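Long-range contacts in transcriptional regulator, LYSR family (Neisseria meningitidis, PDB 4AB5), which probably regulates transcription of methionine biosynthesis genes as a MetR-like, DNA-binding LysR-family factor, of which this chain is the regulatory domain: residues V83-P88 and Q145-R150; E106-Y111 and I130-R135. All blocks are in the same frame, centred on the assembly; numbering follows the deposited sequence.

Contact 1: residues V83-P88 and Q145-R150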
# COMPACT_ATOMS: atom_id res chain seq x y z
N VAL B 83 4.24 11.89 -14.21
CA VAL B 83 5.32 12.84 -13.95
C VAL B 83 6.52 12.12 -13.37
O VAL B 83 6.36 11.13 -12.66
CB VAL B 83 4.88 14.07 -13.10
CG1 VAL B 83 3.83 14.90 -13.83
CG2 VAL B 83 4.40 13.67 -11.71
N GLY B 84 7.70 12.63 -13.71
CA GLY B 84 8.96 12.12 -13.19
C GLY B 84 9.23 12.81 -11.87
O GLY B 84 9.01 14.01 -11.74
N ILE B 85 9.65 12.04 -10.86
CA ILE B 85 9.98 12.58 -9.54
C ILE B 85 11.42 12.31 -9.16
O ILE B 85 11.92 11.20 -9.39
CB ILE B 85 8.98 12.21 -8.41
CG1 ILE B 85 8.85 10.68 -8.19
CG2 ILE B 85 7.62 12.87 -8.65
CD1 ILE B 85 8.39 10.24 -6.78
N CYS B 86 12.07 13.32 -8.61
CA CYS B 86 13.45 13.26 -8.10
C CYS B 86 13.53 14.12 -6.83
O CYS B 86 12.61 14.89 -6.55
CB CYS B 86 14.47 13.68 -9.15
SG CYS B 86 14.47 15.45 -9.53
N ALA B 87 14.60 13.99 -6.05
CA ALA B 87 14.80 14.79 -4.84
C ALA B 87 15.10 16.23 -5.27
O ALA B 87 15.65 16.41 -6.36
CB ALA B 87 15.95 14.24 -4.02
N PRO B 88 14.75 17.28 -4.48
CA PRO B 88 15.04 18.66 -4.91
C PRO B 88 16.51 18.96 -5.26
O PRO B 88 16.77 19.81 -6.10
CB PRO B 88 14.56 19.51 -3.73
CG PRO B 88 13.53 18.66 -3.06
CD PRO B 88 14.07 17.27 -3.17
N GLN B 145 9.74 8.29 -0.31
CA GLN B 145 10.84 8.44 0.67
C GLN B 145 12.19 8.01 0.13
O GLN B 145 13.19 8.61 0.47
CB GLN B 145 10.53 7.77 2.01
CG GLN B 145 9.38 8.42 2.80
CD GLN B 145 9.54 9.90 3.04
OE1 GLN B 145 10.61 10.41 3.34
NE2 GLN B 145 8.44 10.62 2.94
N LEU B 146 12.20 6.99 -0.75
CA LEU B 146 13.39 6.49 -1.41
C LEU B 146 13.88 7.52 -2.45
O LEU B 146 15.09 7.79 -2.52
CB LEU B 146 13.11 5.13 -2.08
CG LEU B 146 13.06 3.91 -1.18
CD1 LEU B 146 12.60 2.71 -1.95
CD2 LEU B 146 14.40 3.63 -0.52
N VAL B 147 12.94 8.12 -3.21
CA VAL B 147 13.24 9.17 -4.19
C VAL B 147 13.84 10.40 -3.45
O VAL B 147 14.91 10.88 -3.83
CB VAL B 147 12.02 9.51 -5.10
CG1 VAL B 147 12.32 10.70 -6.00
CG2 VAL B 147 11.61 8.32 -5.96
N ALA B 148 13.18 10.84 -2.36
CA ALA B 148 13.58 11.98 -1.51
C ALA B 148 14.96 11.82 -0.88
O ALA B 148 15.65 12.82 -0.63
CB ALA B 148 12.53 12.22 -0.44
N SER B 149 15.37 10.57 -0.61
CA SER B 149 16.66 10.21 -0.01
C SER B 149 17.74 10.00 -1.09
O SER B 149 18.84 9.54 -0.78
CB SER B 149 16.51 8.96 0.85
OG SER B 149 15.51 9.13 1.84
N ARG B 150 17.42 10.37 -2.36
CA ARG B 150 18.27 10.27 -3.55
C ARG B 150 18.67 8.82 -3.89
O ARG B 150 19.73 8.59 -4.46
CB ARG B 150 19.49 11.22 -3.48
CG ARG B 150 19.14 12.68 -3.75
CD ARG B 150 20.35 13.59 -3.84
NE ARG B 150 21.14 13.33 -5.05
CZ ARG B 150 22.19 14.05 -5.44
NH1 ARG B 150 22.59 15.09 -4.72
NH2 ARG B 150 22.85 13.73 -6.54
O HOH W 1 16.15 11.37 -6.21

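Contact 2: residues E106-Y111 and I130-R135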
# COMPACT_ATOMS: atom_id res chain seq x y z
N GLU B 106 20.53 6.59 -13.98
CA GLU B 106 19.67 6.61 -12.80
C GLU B 106 19.01 5.28 -12.44
O GLU B 106 18.62 4.52 -13.33
CB GLU B 106 18.59 7.69 -12.98
CG GLU B 106 18.95 9.09 -12.49
CD GLU B 106 20.05 9.87 -13.18
OE1 GLU B 106 19.82 10.33 -14.32
OE2 GLU B 106 21.09 10.13 -12.53
N THR B 107 18.81 5.04 -11.12
CA THR B 107 18.09 3.89 -10.56
C THR B 107 16.60 4.26 -10.66
O THR B 107 16.21 5.34 -10.24
CB THR B 107 18.55 3.62 -9.10
OG1 THR B 107 19.87 3.08 -9.11
CG2 THR B 107 17.63 2.66 -8.34
N LEU B 108 15.78 3.37 -11.23
CA LEU B 108 14.35 3.59 -11.37
C LEU B 108 13.56 2.85 -10.29
O LEU B 108 13.71 1.63 -10.14
CB LEU B 108 13.87 3.21 -12.80
CG LEU B 108 12.42 3.58 -13.20
CD1 LEU B 108 12.21 5.10 -13.23
CD2 LEU B 108 12.06 2.99 -14.54
N ILE B 109 12.76 3.59 -9.51
CA ILE B 109 11.92 3.01 -8.45
C ILE B 109 10.51 2.81 -8.99
O ILE B 109 9.89 3.76 -9.47
CB ILE B 109 12.01 3.77 -7.10
CG1 ILE B 109 13.48 4.08 -6.74
CG2 ILE B 109 11.32 2.96 -5.97
CD1 ILE B 109 13.68 5.22 -5.85
N THR B 110 10.05 1.55 -9.02
CA THR B 110 8.75 1.14 -9.56
C THR B 110 8.04 0.16 -8.61
O THR B 110 8.63 -0.28 -7.62
CB THR B 110 8.93 0.42 -10.93
OG1 THR B 110 9.41 -0.91 -10.74
CG2 THR B 110 9.85 1.16 -11.91
N TYR B 111 6.81 -0.23 -8.97
CA TYR B 111 6.05 -1.27 -8.27
C TYR B 111 6.63 -2.63 -8.71
O TYR B 111 7.21 -2.69 -9.81
CB TYR B 111 4.55 -1.17 -8.56
CG TYR B 111 3.97 0.15 -8.10
CD1 TYR B 111 3.82 0.43 -6.74
CD2 TYR B 111 3.62 1.14 -9.01
CE1 TYR B 111 3.31 1.66 -6.31
CE2 TYR B 111 3.12 2.38 -8.58
CZ TYR B 111 2.97 2.63 -7.23
OH TYR B 111 2.47 3.83 -6.80
N ILE B 130 16.40 1.21 -23.53
CA ILE B 130 16.88 1.72 -22.25
C ILE B 130 16.26 0.87 -21.13
O ILE B 130 15.05 0.79 -21.00
CB ILE B 130 16.60 3.24 -22.10
CG1 ILE B 130 17.44 4.06 -23.12
CG2 ILE B 130 16.84 3.72 -20.65
CD1 ILE B 130 16.85 5.37 -23.58
N ASN B 131 17.12 0.19 -20.36
CA ASN B 131 16.73 -0.64 -19.22
C ASN B 131 17.59 -0.20 -18.01
O ASN B 131 18.65 -0.78 -17.75
CB ASN B 131 16.91 -2.13 -19.56
CG ASN B 131 16.52 -3.12 -18.48
OD1 ASN B 131 15.88 -2.80 -17.47
ND2 ASN B 131 16.85 -4.39 -18.69
N PRO B 132 17.18 0.88 -17.31
CA PRO B 132 17.97 1.37 -16.17
C PRO B 132 17.97 0.43 -14.95
O PRO B 132 17.09 -0.43 -14.88
CB PRO B 132 17.31 2.71 -15.83
CG PRO B 132 15.92 2.56 -16.28
CD PRO B 132 15.98 1.72 -17.52
N PRO B 133 18.92 0.57 -13.98
CA PRO B 133 18.87 -0.27 -12.76
C PRO B 133 17.55 -0.03 -12.02
O PRO B 133 17.05 1.09 -12.02
CB PRO B 133 20.06 0.21 -11.92
CG PRO B 133 20.92 0.96 -12.86
CD PRO B 133 20.03 1.54 -13.90
N ARG B 134 16.98 -1.09 -11.46
CA ARG B 134 15.68 -1.01 -10.82
C ARG B 134 15.74 -1.25 -9.33
O ARG B 134 16.62 -1.96 -8.84
CB ARG B 134 14.67 -1.97 -11.48
CG ARG B 134 14.63 -1.93 -13.01
CD ARG B 134 13.96 -0.69 -13.56
NE ARG B 134 13.12 -1.00 -14.72
CZ ARG B 134 13.58 -1.09 -15.96
NH1 ARG B 134 14.86 -0.90 -16.22
NH2 ARG B 134 12.76 -1.37 -16.96
N ARG B 135 14.77 -0.65 -8.64
CA ARG B 135 14.51 -0.72 -7.21
C ARG B 135 12.98 -0.87 -7.13
O ARG B 135 12.28 -0.26 -7.95
CB ARG B 135 14.99 0.58 -6.54
CG ARG B 135 14.98 0.55 -5.02
CD ARG B 135 16.30 0.09 -4.43
NE ARG B 135 16.15 -0.16 -2.99
CZ ARG B 135 16.62 0.63 -2.03
NH1 ARG B 135 17.33 1.71 -2.33
NH2 ARG B 135 16.41 0.32 -0.76
O HOH W 2 11.24 -2.35 -12.68

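Contact 1: residues V83-P88 and Q145-R150
The end of the long strand 72-86 packs here against the last turn of helix 140-148, a buried, mainly apolar strand-to-helix contact joined by one water. Val-147 supplies most of the helix side. Anti to the backbone N (chi1 174°), Val-147 CG1 lies against the strand backbone, 3.4 Å from Ile-85 O and close to Cys-86 CA, while Val-147 CG2 meets the tip of Ile-85, CD1, at 3.8 Å. The two side chains cross at about a right angle; with Ile-85 CG1 between the backbone N and the carbonyl carbon, the side chain carries CD1 to the helix, although the bond from CA to CB does not point at it. In this lobe of the LysR regulatory domain, which has the periplasmic-binding-protein fold, strand 154-157 pairs with strand 72-86, and its Ala-154 touches both Ile-85 and Val-147. Beyond the strand end, the methyl CB of Ala-87 points to the helix terminus, 3.5 Å from Val-147 O and 3.6 Å from Arg-150 CG. A Schellman motif with Arg-150 as its C-prime residue closes the helix, and Arg-150 N bonds to Val-147 O at 3.0 Å. Val-147 O also accepts a hydrogen bond from the water at 2.7 Å, and the water oxygen accepts one from Ala-87 N at 3.0 Å. On the helix flank, Gln-145 OE1 is hydrogen-bonded to Arg-31 of the second subunit.

Contact 2: residues E106-Y111 and I130-R135
Strands 108-110 and 134-136 are the two parallel strands of a beta-alpha-beta unit whose connection carries helix 119-125, and the contact is their pairing. Three backbone bonds make the ladder. Leu-108 N donates almost straight to Pro-133 O (2.7 Å, 171° at the hydrogen), nearly along the C=O axis. Arg-135 N returns a bond to Leu-108 O at 2.9 Å from above the carbonyl plane, and Thr-110 N reaches Arg-135 O in the plane of that carbonyl at 3.1 Å. The register sets Leu-108 beside Arg-134 on one face and Ile-109 beside Arg-135 on the other, each pair side by side and pointing the same way.

On the first face the chain of Arg-134, bent at chi2 and chi3, runs along Leu-108, with its CD 4.0 Å from Leu-108 CB and Leu-108 CD2 over one face of the guanidinium. Arg-134 NH1 then turns back to donate a hydrogen bond to a lone pair of Pro-132 O at 2.6 Å, with that oxygen in the guanidinium plane, while NH2 forms a salt bridge with Asp-115. Leu-120 and Leu-125 of helix 119-125 cover Leu-108 on this face. On the other face Arg-135 CB touches both Thr-107 CG2 and Ile-109 CG1, at 3.8 Å each, and the guanidinium leads away to a salt bridge with Asp-40 of the second subunit.

Bonds to both Pro-132 O and Asp-115 should hold the Arg-134 guanidinium at a fixed rotation, and the carboxylate would be expected to offset its charge beside the leucine. Arg-135, in contrast, takes its charge from this small sheet into the subunit interface.

From the N terminus, strand 72-86 ends within residues 83-88, the first side of contact 1, and the chain then runs on to strand 108-110, where contact 2 begins. It goes on through helix 119-125 and returns at residues 130-135, closing the smaller loop; helix 140-148 follows strand 134-136 directly and completes contact 1. Contact 2 is thus nested inside the loop closed by contact 1. Their centres lie about 13 Å apart, and they touch where Ile-109 CD1 packs 3.7 Å from Val-147 CG2 and also meets Leu-146. The end of helix 140-148 thus packs on both the end of strand 72-86 and the two-stranded parallel sheet, tying the two together.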